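PDB 4YJ6: aryl acylamidase from bacterium CSBL00001, which probably hydrolyses the amide bond of aryl acylamides, as a member of the amidase signature enzyme family. Local coordinates for residues 71-76 with 122-127; 14-19 with 78-83; 136-141 with 425-430; 141-146 with 411-416; 269-274 with 394-399. All blocks are in the same frame, centred on the assembly; numbering follows the deposited sequence.

Contact 1: 71-76 with 122-127; sequences EPVGML and GEDSLL
Gly74 brings the loop 71-76 down beside the end of helix 115-122, its CA 4.0 Å from the CA of Glu123, and two residues further on Leu76 lies opposite Ser125. The helix closes here in a Schellman motif: Asp124, at a positive phi of 69°, sends its N to Ser121 O while Ser125 N returns to Met120 O, after which the chain enters strand 126-131. With no side chain on Gly74 to hold the backbones apart, three successive N-H groups of the loop find acceptors on this turn. Asp124 takes the first, OD2 accepting from Gly74 N at 2.7 Å on its anti side, a little out of the carboxylate plane. The same oxygen forms a salt bridge with Arg66 of helix 53-69, which also bonds Pro72 O and so grips both partners. Glu123 takes the other two: OE1 uses its anti lone pair for Met75 N at 2.8 Å, and its backbone O receives Leu76 N at 3.0 Å. A bend at chi2 (-69°) places CD of Glu123 against the loop. Beside these bonds CB of Leu76 lies against CB of Ser125, and Val240 of helix 231-241 touches Met75, Leu76 and Glu123. The selenomethionine chain of Met75 turns at chi3 (72°), setting its CE 3.5 Å from CD of Glu123.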
# COMPACT_ATOMS: atom_id res chain seq x y z
N GLU A 71 27.63 18.13 9.22
CA GLU A 71 27.96 16.82 8.66
C GLU A 71 26.86 16.32 7.70
O GLU A 71 25.74 16.84 7.71
CB GLU A 71 28.16 15.83 9.80
CG GLU A 71 29.34 16.24 10.69
CD GLU A 71 29.51 15.36 11.91
OE1 GLU A 71 28.91 14.27 11.96
OE2 GLU A 71 30.24 15.74 12.84
N PRO A 72 27.19 15.34 6.86
CA PRO A 72 26.21 14.94 5.83
C PRO A 72 24.95 14.36 6.41
O PRO A 72 24.98 13.60 7.40
CB PRO A 72 26.97 13.89 5.00
CG PRO A 72 28.43 14.27 5.20
CD PRO A 72 28.50 14.69 6.65
N VAL A 73 23.82 14.75 5.82
CA VAL A 73 22.54 14.20 6.24
C VAL A 73 21.78 13.76 4.98
O VAL A 73 22.10 14.16 3.86
CB VAL A 73 21.69 15.20 7.07
CG1 VAL A 73 22.45 15.59 8.38
CG2 VAL A 73 21.34 16.44 6.27
N GLY A 74 20.78 12.91 5.18
CA GLY A 74 20.11 12.28 4.06
C GLY A 74 19.01 13.11 3.41
O GLY A 74 18.63 14.19 3.87
N MSE A 75 18.49 12.59 2.31
CA MSE A 75 17.57 13.40 1.51
C MSE A 75 16.17 13.52 2.14
O MSE A 75 15.35 14.33 1.69
CB MSE A 75 17.51 12.85 0.08
CG MSE A 75 16.60 11.70 -0.16
SE MSE A 75 16.79 11.16 -2.10
CE MSE A 75 18.61 10.41 -1.74
N LEU A 76 15.87 12.68 3.13
CA LEU A 76 14.60 12.79 3.87
C LEU A 76 14.88 13.15 5.33
O LEU A 76 14.13 12.81 6.23
CB LEU A 76 13.82 11.47 3.80
CG LEU A 76 13.25 11.17 2.41
CD1 LEU A 76 12.53 9.80 2.46
CD2 LEU A 76 12.28 12.23 1.99
N GLY A 122 18.01 5.03 6.12
CA GLY A 122 19.25 5.31 5.43
C GLY A 122 19.40 6.74 4.93
O GLY A 122 20.52 7.26 4.85
N GLU A 123 18.29 7.38 4.57
CA GLU A 123 18.29 8.77 4.14
C GLU A 123 17.71 9.68 5.23
O GLU A 123 17.21 10.78 4.95
CB GLU A 123 17.54 8.89 2.81
CG GLU A 123 18.32 8.23 1.67
CD GLU A 123 19.60 8.97 1.28
OE1 GLU A 123 19.73 10.18 1.55
OE2 GLU A 123 20.50 8.33 0.70
N ASP A 124 17.84 9.22 6.48
CA ASP A 124 17.54 10.00 7.67
C ASP A 124 16.08 10.33 7.92
O ASP A 124 15.77 11.20 8.71
CB ASP A 124 18.41 11.27 7.73
CG ASP A 124 19.85 10.96 8.14
OD1 ASP A 124 20.04 10.06 9.01
OD2 ASP A 124 20.75 11.61 7.59
N SER A 125 15.16 9.58 7.32
CA SER A 125 13.80 9.58 7.81
C SER A 125 13.81 8.91 9.18
O SER A 125 14.63 8.01 9.45
CB SER A 125 12.89 8.84 6.79
OG SER A 125 11.55 8.75 7.27
N LEU A 126 12.94 9.38 10.07
CA LEU A 126 12.89 8.89 11.46
C LEU A 126 11.72 7.93 11.63
O LEU A 126 10.56 8.32 11.45
CB LEU A 126 12.72 10.10 12.40
CG LEU A 126 13.95 11.02 12.32
CD1 LEU A 126 13.65 12.40 12.97
CD2 LEU A 126 15.16 10.33 12.98
N LEU A 127 12.02 6.68 11.97
CA LEU A 127 11.00 5.65 12.12
C LEU A 127 10.42 5.66 13.53
O LEU A 127 11.14 5.45 14.52
CB LEU A 127 11.58 4.26 11.86
CG LEU A 127 12.22 4.04 10.50
CD1 LEU A 127 12.94 2.66 10.46
CD2 LEU A 127 11.15 4.13 9.49

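Contact 2: 14-19 with 78-83; sequences AEIVEL and GVPTLM
Ile16 and Val17 of helix 13-21 pack onto Gly78, Val79 and Pro80, where a loop runs into strand 80-84 of a mixed three-stranded sheet. No hydrogen bond links the two segments; the contact is made by aliphatic branches. Ile16 divides its contacts between two arms. CG2, anti to the backbone N, rests on the peptide after Gly78, 3.5 Å from Gly78 O and 4.0 Å from Val79 CA. The other arm is extended (chi2 164°), and its CD1 meets CD of Pro80 tip to tip at 3.8 Å. Val17 comes obliquely against Val79, and the 3.5 Å between CG2 of Val17 and CG2 of Val79 is tight for two methyl groups. Gly78 turns the chain with a positive phi of 91°, a conformation suited to glycine. Pro80 also touches Val30 and Thr34 of helix 27-45, so its ring meets two helices, while Val79 O accepts a bond from Ser125 OG beside strand 126-131. Further along, Leu82 is backbone-bonded to Gly180 and thereby joins this small sheet to the larger eight-stranded one. Helix 13-21 thus packs where the chain enters strand 80-84, and helices flanking a mixed sheet are characteristic of the amidase signature fold.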
# COMPACT_ATOMS: atom_id res chain seq x y z
N ALA A 14 8.18 17.12 1.89
CA ALA A 14 9.00 18.17 1.29
C ALA A 14 9.11 19.34 2.26
O ALA A 14 10.19 19.90 2.44
CB ALA A 14 8.39 18.64 -0.04
N GLU A 15 8.02 19.70 2.90
CA GLU A 15 8.05 20.83 3.85
C GLU A 15 8.91 20.51 5.07
O GLU A 15 9.71 21.34 5.49
CB GLU A 15 6.64 21.21 4.29
CG GLU A 15 5.90 21.93 3.17
CD GLU A 15 4.43 22.19 3.48
OE1 GLU A 15 3.78 21.33 4.12
OE2 GLU A 15 3.91 23.25 3.05
N ILE A 16 8.74 19.33 5.64
CA ILE A 16 9.57 18.95 6.80
C ILE A 16 11.04 18.91 6.47
O ILE A 16 11.89 19.36 7.25
CB ILE A 16 9.12 17.61 7.37
CG1 ILE A 16 7.75 17.83 8.05
CG2 ILE A 16 10.13 17.13 8.44
CD1 ILE A 16 7.02 16.57 8.33
N VAL A 17 11.39 18.32 5.33
CA VAL A 17 12.79 18.28 4.93
C VAL A 17 13.37 19.70 4.95
O VAL A 17 14.48 19.94 5.43
CB VAL A 17 12.95 17.70 3.52
CG1 VAL A 17 14.32 18.03 2.93
CG2 VAL A 17 12.74 16.18 3.55
N GLU A 18 12.62 20.65 4.41
CA GLU A 18 13.13 22.03 4.34
C GLU A 18 13.20 22.68 5.73
O GLU A 18 14.16 23.42 6.03
CB GLU A 18 12.27 22.84 3.36
CG GLU A 18 12.55 24.34 3.36
CD GLU A 18 13.93 24.70 2.87
OE1 GLU A 18 14.59 23.87 2.20
OE2 GLU A 18 14.36 25.84 3.17
N LEU A 19 12.18 22.44 6.55
CA LEU A 19 12.13 22.98 7.92
C LEU A 19 13.34 22.48 8.71
O LEU A 19 13.97 23.22 9.46
CB LEU A 19 10.89 22.50 8.65
CG LEU A 19 9.67 23.41 8.89
CD1 LEU A 19 9.73 24.80 8.24
CD2 LEU A 19 8.36 22.68 8.63
N GLY A 78 14.85 14.04 8.83
CA GLY A 78 13.87 14.52 9.78
C GLY A 78 12.43 14.16 9.47
O GLY A 78 11.55 14.43 10.25
N VAL A 79 12.17 13.54 8.32
CA VAL A 79 10.79 13.21 7.97
C VAL A 79 10.34 12.04 8.83
O VAL A 79 10.96 10.99 8.79
CB VAL A 79 10.70 12.81 6.50
CG1 VAL A 79 9.27 12.27 6.16
CG2 VAL A 79 11.05 13.99 5.62
N PRO A 80 9.25 12.19 9.60
CA PRO A 80 8.80 11.08 10.45
C PRO A 80 7.96 10.08 9.68
O PRO A 80 7.17 10.50 8.84
CB PRO A 80 7.94 11.78 11.51
CG PRO A 80 7.34 12.96 10.77
CD PRO A 80 8.42 13.40 9.77
N THR A 81 8.10 8.80 9.97
CA THR A 81 7.30 7.82 9.25
C THR A 81 7.15 6.57 10.11
O THR A 81 7.77 6.47 11.18
CB THR A 81 7.94 7.49 7.86
OG1 THR A 81 7.00 6.72 7.09
CG2 THR A 81 9.23 6.67 8.02
N LEU A 82 6.31 5.64 9.67
CA LEU A 82 6.19 4.33 10.34
C LEU A 82 6.19 3.23 9.28
O LEU A 82 5.76 3.48 8.13
CB LEU A 82 4.90 4.25 11.17
CG LEU A 82 4.84 5.06 12.46
CD1 LEU A 82 4.47 6.52 12.20
CD2 LEU A 82 3.81 4.43 13.39
N MSE A 83 6.67 2.04 9.66
CA MSE A 83 6.70 0.90 8.70
C MSE A 83 5.47 0.06 9.02
O MSE A 83 4.76 0.29 10.04
CB MSE A 83 7.98 0.08 8.87
CG MSE A 83 7.94 -0.63 10.21
SE MSE A 83 9.42 -1.81 10.38
CE MSE A 83 9.08 -3.06 8.91

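Contact 3: 136-141 with 425-430; sequences YGFRGT and DPLIGW
The guanidinium of Arg139 carries a methyl of Leu427 over one face, CD2 lying off toward the rim and 3.8 Å from NH2. The other branch of that leucine serves a second flat group: CD1 sits at the edge of the Phe138 ring, near its plane, 3.8 Å from CD1 of Phe138, whose ring also meets Trp359. The indole of Trp430 presents its edge to Gly140, with CH2 3.2 Å from Gly140 O, and its ring meets that of Trp194 with the planes almost parallel. The indole NE1 gives a nearly straight bond (177°) to Pro426 O at 3.0 Å; the carbonyl lies in the ring plane, whereas NE1 stands well above the carbonyl plane. Across the segments the one hydrogen bond is from Gly140 N to Leu427 O, 2.9 Å long. The turn offering that carbonyl is tied by Asp425, whose OD1 accepts from Leu427 N at 2.9 Å and from Ile428 N at 3.0 Å, the former making an Asx turn. Thus one backbone hydrogen bond among contacts of Leu427 and Trp430 joins two buried loops, and the positive charge of Arg139 is probably stabilised by the Thr413 carbonyl, which accepts from NH1.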
# COMPACT_ATOMS: atom_id res chain seq x y z
N TYR A 136 -1.53 -12.06 8.12
CA TYR A 136 -0.87 -12.52 6.89
C TYR A 136 -1.23 -11.67 5.67
O TYR A 136 -1.04 -12.10 4.52
CB TYR A 136 -1.18 -14.01 6.62
CG TYR A 136 -0.23 -14.98 7.31
CD1 TYR A 136 1.12 -14.98 7.00
CD2 TYR A 136 -0.68 -15.91 8.28
CE1 TYR A 136 2.01 -15.87 7.60
CE2 TYR A 136 0.20 -16.80 8.89
CZ TYR A 136 1.54 -16.77 8.55
OH TYR A 136 2.44 -17.62 9.13
N GLY A 137 -1.69 -10.44 5.90
CA GLY A 137 -2.08 -9.56 4.81
C GLY A 137 -3.30 -10.05 4.02
O GLY A 137 -3.60 -9.51 2.97
N PHE A 138 -4.02 -11.06 4.53
CA PHE A 138 -4.88 -11.87 3.65
C PHE A 138 -6.31 -11.30 3.57
O PHE A 138 -7.30 -12.01 3.80
CB PHE A 138 -4.85 -13.36 4.07
CG PHE A 138 -4.99 -14.34 2.91
CD1 PHE A 138 -6.20 -14.52 2.26
CD2 PHE A 138 -3.93 -15.12 2.51
CE1 PHE A 138 -6.32 -15.45 1.19
CE2 PHE A 138 -4.05 -16.03 1.44
CZ PHE A 138 -5.26 -16.17 0.79
N ARG A 139 -6.41 -10.00 3.27
CA ARG A 139 -7.68 -9.34 2.94
C ARG A 139 -7.43 -7.86 2.70
O ARG A 139 -6.42 -7.30 3.14
CB ARG A 139 -8.73 -9.48 4.06
CG ARG A 139 -8.19 -9.07 5.44
CD ARG A 139 -9.18 -9.39 6.59
NE ARG A 139 -9.36 -10.82 6.75
CZ ARG A 139 -10.45 -11.42 7.21
NH1 ARG A 139 -11.52 -10.72 7.57
NH2 ARG A 139 -10.46 -12.75 7.31
N GLY A 140 -8.38 -7.22 2.01
CA GLY A 140 -8.30 -5.81 1.68
C GLY A 140 -8.90 -4.89 2.74
O GLY A 140 -9.20 -3.72 2.46
N THR A 141 -9.07 -5.41 3.95
CA THR A 141 -9.47 -4.62 5.11
C THR A 141 -8.38 -4.78 6.16
O THR A 141 -7.54 -5.69 6.07
CB THR A 141 -10.77 -5.12 5.71
OG1 THR A 141 -10.66 -6.54 5.89
CG2 THR A 141 -11.96 -4.78 4.75
N ASP A 425 -15.51 -12.51 -3.91
CA ASP A 425 -14.73 -12.92 -2.75
C ASP A 425 -14.56 -11.74 -1.78
O ASP A 425 -14.11 -10.65 -2.16
CB ASP A 425 -13.37 -13.43 -3.22
CG ASP A 425 -12.53 -13.96 -2.07
OD1 ASP A 425 -11.98 -13.14 -1.32
OD2 ASP A 425 -12.41 -15.19 -1.91
N PRO A 426 -14.97 -11.92 -0.52
CA PRO A 426 -15.01 -10.79 0.39
C PRO A 426 -13.62 -10.40 0.90
O PRO A 426 -13.48 -9.29 1.42
CB PRO A 426 -15.87 -11.31 1.55
CG PRO A 426 -15.64 -12.75 1.56
CD PRO A 426 -15.52 -13.14 0.11
N LEU A 427 -12.64 -11.27 0.74
CA LEU A 427 -11.27 -10.93 1.18
C LEU A 427 -10.58 -10.06 0.15
O LEU A 427 -9.95 -9.06 0.49
CB LEU A 427 -10.43 -12.19 1.39
CG LEU A 427 -11.01 -13.30 2.27
CD1 LEU A 427 -9.96 -14.40 2.44
CD2 LEU A 427 -11.44 -12.73 3.65
N ILE A 428 -10.68 -10.42 -1.12
CA ILE A 428 -9.84 -9.76 -2.11
C ILE A 428 -10.56 -9.54 -3.45
O ILE A 428 -10.04 -8.87 -4.33
CB ILE A 428 -8.56 -10.59 -2.36
CG1 ILE A 428 -7.42 -9.75 -2.95
CG2 ILE A 428 -8.84 -11.74 -3.32
CD1 ILE A 428 -6.86 -8.69 -1.97
N GLY A 429 -11.75 -10.11 -3.62
CA GLY A 429 -12.36 -10.10 -4.95
C GLY A 429 -12.67 -8.74 -5.54
O GLY A 429 -12.67 -8.58 -6.78
N TRP A 430 -13.02 -7.79 -4.66
CA TRP A 430 -13.36 -6.43 -5.07
C TRP A 430 -12.09 -5.54 -5.18
O TRP A 430 -12.16 -4.36 -5.55
CB TRP A 430 -14.34 -5.82 -4.04
CG TRP A 430 -13.86 -6.10 -2.61
CD1 TRP A 430 -14.08 -7.23 -1.88
CD2 TRP A 430 -13.03 -5.25 -1.80
NE1 TRP A 430 -13.43 -7.13 -0.66
CE2 TRP A 430 -12.80 -5.92 -0.59
CE3 TRP A 430 -12.48 -3.97 -1.99
CZ2 TRP A 430 -12.00 -5.37 0.44
CZ3 TRP A 430 -11.71 -3.42 -0.97
CH2 TRP A 430 -11.50 -4.11 0.23

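Contact 4: 141-146 with 411-416; sequences TTDNTF and GCTEGP
Asp143 and Thr413 join two irregular segments that run nearly antiparallel, their side chains crossing at about a right angle. Charge-assisted hydrogen bonds come first. OD2 of Asp143 accepts from Thr413 N at 3.0 Å and from Thr413 OG1 at 2.7 Å; both donors lie on its anti side but reach it from opposite faces of the carboxylate, each 30° out of plane. The aspartate CG is anti to its backbone N (chi1 -164°), which turns the group across to the facing chain. The Thr413 hydroxyl in turn accepts from Ala408 N, and this fixes its rotation further. A water supplies a third donor to the same carboxylate oxygen, 2.7 Å from Asp143 OD2, and accepts from Gly411 N at 2.9 Å. A neutral bond follows at the other end, where OG1 of Thr141 donates to Thr413 O at 2.7 Å from above the carbonyl plane.

Van der Waals contacts fill in between. CG2 of Thr141 lies 4.1 Å from CG2 of Thr413, and the bare backbone of Gly411 lets its O come within 3.2 Å of Asn144 CA. On the side turned away from 411-416, Thr142 OG1 bonds Gly161 O in the Gly/Ser-rich signature sequence of the family, so the segment runs beside that region. With two protein N-H or O-H groups and a water directed at a single oxygen, the buried carboxylate is probably stabilised as the anion.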
# COMPACT_ATOMS: atom_id res chain seq x y z
N THR A 141 -9.07 -5.41 3.95
CA THR A 141 -9.47 -4.62 5.11
C THR A 141 -8.38 -4.78 6.16
O THR A 141 -7.54 -5.69 6.07
CB THR A 141 -10.77 -5.12 5.71
OG1 THR A 141 -10.66 -6.54 5.89
CG2 THR A 141 -11.96 -4.78 4.75
N THR A 142 -8.36 -3.90 7.14
CA THR A 142 -7.43 -4.05 8.26
C THR A 142 -8.14 -4.28 9.58
O THR A 142 -8.75 -3.38 10.13
CB THR A 142 -6.51 -2.83 8.36
OG1 THR A 142 -5.74 -2.76 7.15
CG2 THR A 142 -5.53 -2.99 9.57
N ASP A 143 -7.98 -5.51 10.08
CA ASP A 143 -8.59 -5.94 11.34
C ASP A 143 -7.96 -7.25 11.69
O ASP A 143 -7.49 -7.98 10.82
CB ASP A 143 -10.10 -6.14 11.13
CG ASP A 143 -10.88 -6.21 12.45
OD1 ASP A 143 -10.23 -6.13 13.52
OD2 ASP A 143 -12.13 -6.35 12.41
N ASN A 144 -7.92 -7.56 12.98
CA ASN A 144 -7.45 -8.85 13.41
C ASN A 144 -7.89 -8.97 14.87
O ASN A 144 -8.37 -8.00 15.44
CB ASN A 144 -5.94 -8.94 13.27
CG ASN A 144 -5.23 -7.76 13.91
OD1 ASN A 144 -5.38 -7.51 15.10
ND2 ASN A 144 -4.42 -7.03 13.13
N THR A 145 -7.74 -10.14 15.45
CA THR A 145 -8.24 -10.35 16.80
C THR A 145 -7.27 -9.99 17.91
O THR A 145 -7.58 -10.21 19.07
CB THR A 145 -8.68 -11.80 17.02
OG1 THR A 145 -7.56 -12.67 16.86
CG2 THR A 145 -9.77 -12.18 16.04
N PHE A 146 -6.10 -9.44 17.57
CA PHE A 146 -5.12 -9.08 18.60
C PHE A 146 -5.08 -7.57 18.78
O PHE A 146 -5.20 -7.07 19.91
CB PHE A 146 -3.75 -9.66 18.25
CG PHE A 146 -2.66 -9.36 19.27
CD1 PHE A 146 -2.87 -9.62 20.62
CD2 PHE A 146 -1.45 -8.85 18.87
CE1 PHE A 146 -1.88 -9.35 21.56
CE2 PHE A 146 -0.44 -8.57 19.80
CZ PHE A 146 -0.67 -8.82 21.16
N GLY A 411 -13.10 -8.79 15.12
CA GLY A 411 -11.73 -8.85 14.63
C GLY A 411 -11.58 -9.40 13.22
O GLY A 411 -10.46 -9.63 12.78
N CYS A 412 -12.70 -9.62 12.51
CA CYS A 412 -12.65 -10.19 11.16
C CYS A 412 -13.40 -9.36 10.09
O CYS A 412 -14.04 -9.94 9.20
CB CYS A 412 -13.20 -11.63 11.16
SG CYS A 412 -12.05 -12.88 11.84
N THR A 413 -13.31 -8.03 10.17
CA THR A 413 -13.90 -7.15 9.16
C THR A 413 -13.45 -7.65 7.80
O THR A 413 -12.27 -7.95 7.61
CB THR A 413 -13.44 -5.67 9.31
OG1 THR A 413 -13.79 -5.18 10.61
CG2 THR A 413 -14.08 -4.76 8.25
N GLU A 414 -14.38 -7.74 6.87
CA GLU A 414 -14.06 -8.11 5.50
C GLU A 414 -14.89 -7.26 4.54
O GLU A 414 -15.77 -6.49 4.96
CB GLU A 414 -14.32 -9.61 5.29
CG GLU A 414 -15.79 -9.98 5.51
CD GLU A 414 -16.08 -11.45 5.25
OE1 GLU A 414 -15.13 -12.26 5.27
OE2 GLU A 414 -17.26 -11.79 5.02
N GLY A 415 -14.61 -7.39 3.25
CA GLY A 415 -15.38 -6.66 2.25
C GLY A 415 -16.73 -7.33 2.02
O GLY A 415 -17.05 -8.33 2.65
N PRO A 416 -17.49 -6.79 1.08
CA PRO A 416 -18.82 -7.34 0.75
C PRO A 416 -18.69 -8.71 0.06
O PRO A 416 -17.67 -8.97 -0.57
CB PRO A 416 -19.37 -6.29 -0.21
CG PRO A 416 -18.13 -5.83 -0.97
CD PRO A 416 -17.07 -5.73 0.14
O HOH W 1 -13.25 -5.95 14.80

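Contact 5: 269-274 with 394-399; sequences KKIGLT and LLLAPT
Gly272 pairs with Leu395 at the middle of two parallel strands, 270-273 and 394-398, in the mixed sheet of the amidase fold; their axes are turned by 29°. Strand 270-273 continues through helix 284-299 into the edge strand 303-306, a beta-alpha-beta unit added alongside 394-398. The regular part of the ladder starts at Gly272 N, which bonds Leu394 O at 2.9 Å, goes on with Leu396 N to Gly272 O at 2.8 Å and closes with Thr274 N to Leu396 O at 2.9 Å. Packing is dense along the same length. On one face Ile271 and Leu394 lie side by side, pointing the same way, with CD1 of each 3.8 Å from the other. CG2 of Ile271, anti to its backbone N, reaches CG of Leu396 at 3.6 Å. Helix 284-299 lies over this face, Ala294 against Leu273 and Phe297 against Leu396. On the opposite face Leu395 folds back over Gly272, where no side chain stands in its way, and puts CD1 3.5 Å from Gly272 O.

The start of the pair is looser. Leu394 N reaches Lys270 O by a weak bond of 3.4 Å, and both lysines are partly exposed, their chains leading away from the neighbouring strand; Lys270 NZ makes a long, weak ion pair with Glu305. At the buried end the ladder runs out at Pro398, which has no N-H to give, and its ring carbon CD abuts Thr274 O at 3.4 Å.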
# COMPACT_ATOMS: atom_id res chain seq x y z
N LYS A 269 -0.75 12.22 -24.74
CA LYS A 269 -0.79 10.82 -24.34
C LYS A 269 -2.08 10.15 -24.75
O LYS A 269 -3.12 10.80 -24.80
CB LYS A 269 -0.61 10.70 -22.82
CG LYS A 269 0.78 11.16 -22.35
CD LYS A 269 1.92 10.32 -22.98
CE LYS A 269 3.27 10.68 -22.33
NZ LYS A 269 4.38 10.01 -23.04
N LYS A 270 -2.00 8.85 -25.03
CA LYS A 270 -3.16 8.05 -25.41
C LYS A 270 -3.53 7.22 -24.22
O LYS A 270 -2.72 6.42 -23.72
CB LYS A 270 -2.83 7.11 -26.56
CG LYS A 270 -2.60 7.79 -27.89
CD LYS A 270 -2.66 6.76 -29.04
CE LYS A 270 -3.80 5.69 -28.88
NZ LYS A 270 -5.24 6.23 -28.90
N ILE A 271 -4.72 7.43 -23.72
CA ILE A 271 -5.09 6.85 -22.43
C ILE A 271 -6.29 5.95 -22.64
O ILE A 271 -7.29 6.37 -23.23
CB ILE A 271 -5.44 7.95 -21.45
CG1 ILE A 271 -4.20 8.87 -21.24
CG2 ILE A 271 -5.90 7.34 -20.10
CD1 ILE A 271 -4.40 9.97 -20.18
N GLY A 272 -6.19 4.71 -22.16
CA GLY A 272 -7.32 3.80 -22.20
C GLY A 272 -8.07 3.85 -20.88
O GLY A 272 -7.48 4.18 -19.86
N LEU A 273 -9.40 3.63 -20.94
CA LEU A 273 -10.25 3.72 -19.74
C LEU A 273 -11.10 2.46 -19.64
O LEU A 273 -11.66 1.99 -20.64
CB LEU A 273 -11.17 4.96 -19.86
CG LEU A 273 -12.26 5.08 -18.81
CD1 LEU A 273 -11.66 5.23 -17.42
CD2 LEU A 273 -13.19 6.29 -19.16
N THR A 274 -11.17 1.86 -18.45
CA THR A 274 -12.13 0.78 -18.21
C THR A 274 -12.81 1.03 -16.87
O THR A 274 -12.17 1.48 -15.93
CB THR A 274 -11.45 -0.60 -18.20
OG1 THR A 274 -12.44 -1.60 -17.93
CG2 THR A 274 -10.28 -0.67 -17.13
N LEU A 394 -1.29 4.78 -21.10
CA LEU A 394 -1.75 4.69 -19.72
C LEU A 394 -3.08 3.97 -19.74
O LEU A 394 -3.77 4.02 -20.75
CB LEU A 394 -1.99 6.07 -19.12
CG LEU A 394 -0.78 6.95 -18.80
CD1 LEU A 394 -1.27 8.40 -18.59
CD2 LEU A 394 0.01 6.45 -17.56
N LEU A 395 -3.44 3.35 -18.62
CA LEU A 395 -4.77 2.76 -18.47
C LEU A 395 -5.34 3.29 -17.17
O LEU A 395 -4.66 3.29 -16.14
CB LEU A 395 -4.67 1.24 -18.41
CG LEU A 395 -5.94 0.46 -18.10
CD1 LEU A 395 -6.96 0.75 -19.18
CD2 LEU A 395 -5.60 -1.04 -18.03
N LEU A 396 -6.58 3.74 -17.22
CA LEU A 396 -7.30 4.21 -16.03
C LEU A 396 -8.40 3.22 -15.67
O LEU A 396 -9.06 2.68 -16.56
CB LEU A 396 -7.98 5.56 -16.28
CG LEU A 396 -7.06 6.66 -16.80
CD1 LEU A 396 -7.91 7.90 -17.12
CD2 LEU A 396 -5.99 6.94 -15.74
N ALA A 397 -8.64 3.06 -14.38
CA ALA A 397 -9.72 2.19 -13.89
C ALA A 397 -10.06 2.66 -12.49
O ALA A 397 -9.30 3.42 -11.91
CB ALA A 397 -9.26 0.69 -13.88
N PRO A 398 -11.21 2.25 -11.93
CA PRO A 398 -11.40 2.50 -10.50
C PRO A 398 -10.40 1.64 -9.74
O PRO A 398 -10.14 0.51 -10.15
CB PRO A 398 -12.83 2.00 -10.21
CG PRO A 398 -13.47 1.75 -11.60
CD PRO A 398 -12.29 1.42 -12.51
N THR A 399 -9.86 2.13 -8.64
CA THR A 399 -8.96 1.28 -7.85
C THR A 399 -9.70 0.06 -7.31
O THR A 399 -9.17 -1.04 -7.33
CB THR A 399 -8.39 2.09 -6.67
OG1 THR A 399 -7.84 3.29 -7.22
CG2 THR A 399 -7.31 1.30 -5.88

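Overall arrangement
Contacts 1 and 2 form one cluster, their centres 9 Å apart, each reaching one of the neighbouring strands 126-131 and 80-84; their segments alternate along the chain, and they touch where the backbones of Val79 and Leu126 are probably hydrogen-bonded. Contacts 3 and 4 form a second, also with centres 9 Å apart, sharing Thr141 and linked by Arg139 and by Pro426 with Gly415. The clusters lie 30 to 35 Å apart, centre to centre. Contact 5, in the eight-stranded sheet, is nested in sequence within the loops closed by contacts 3 and 4, its centre 24 Å from that of contact 3. Contacts 3 and 4 thus join segments over 260 residues apart, across the chain's centre from contact 1.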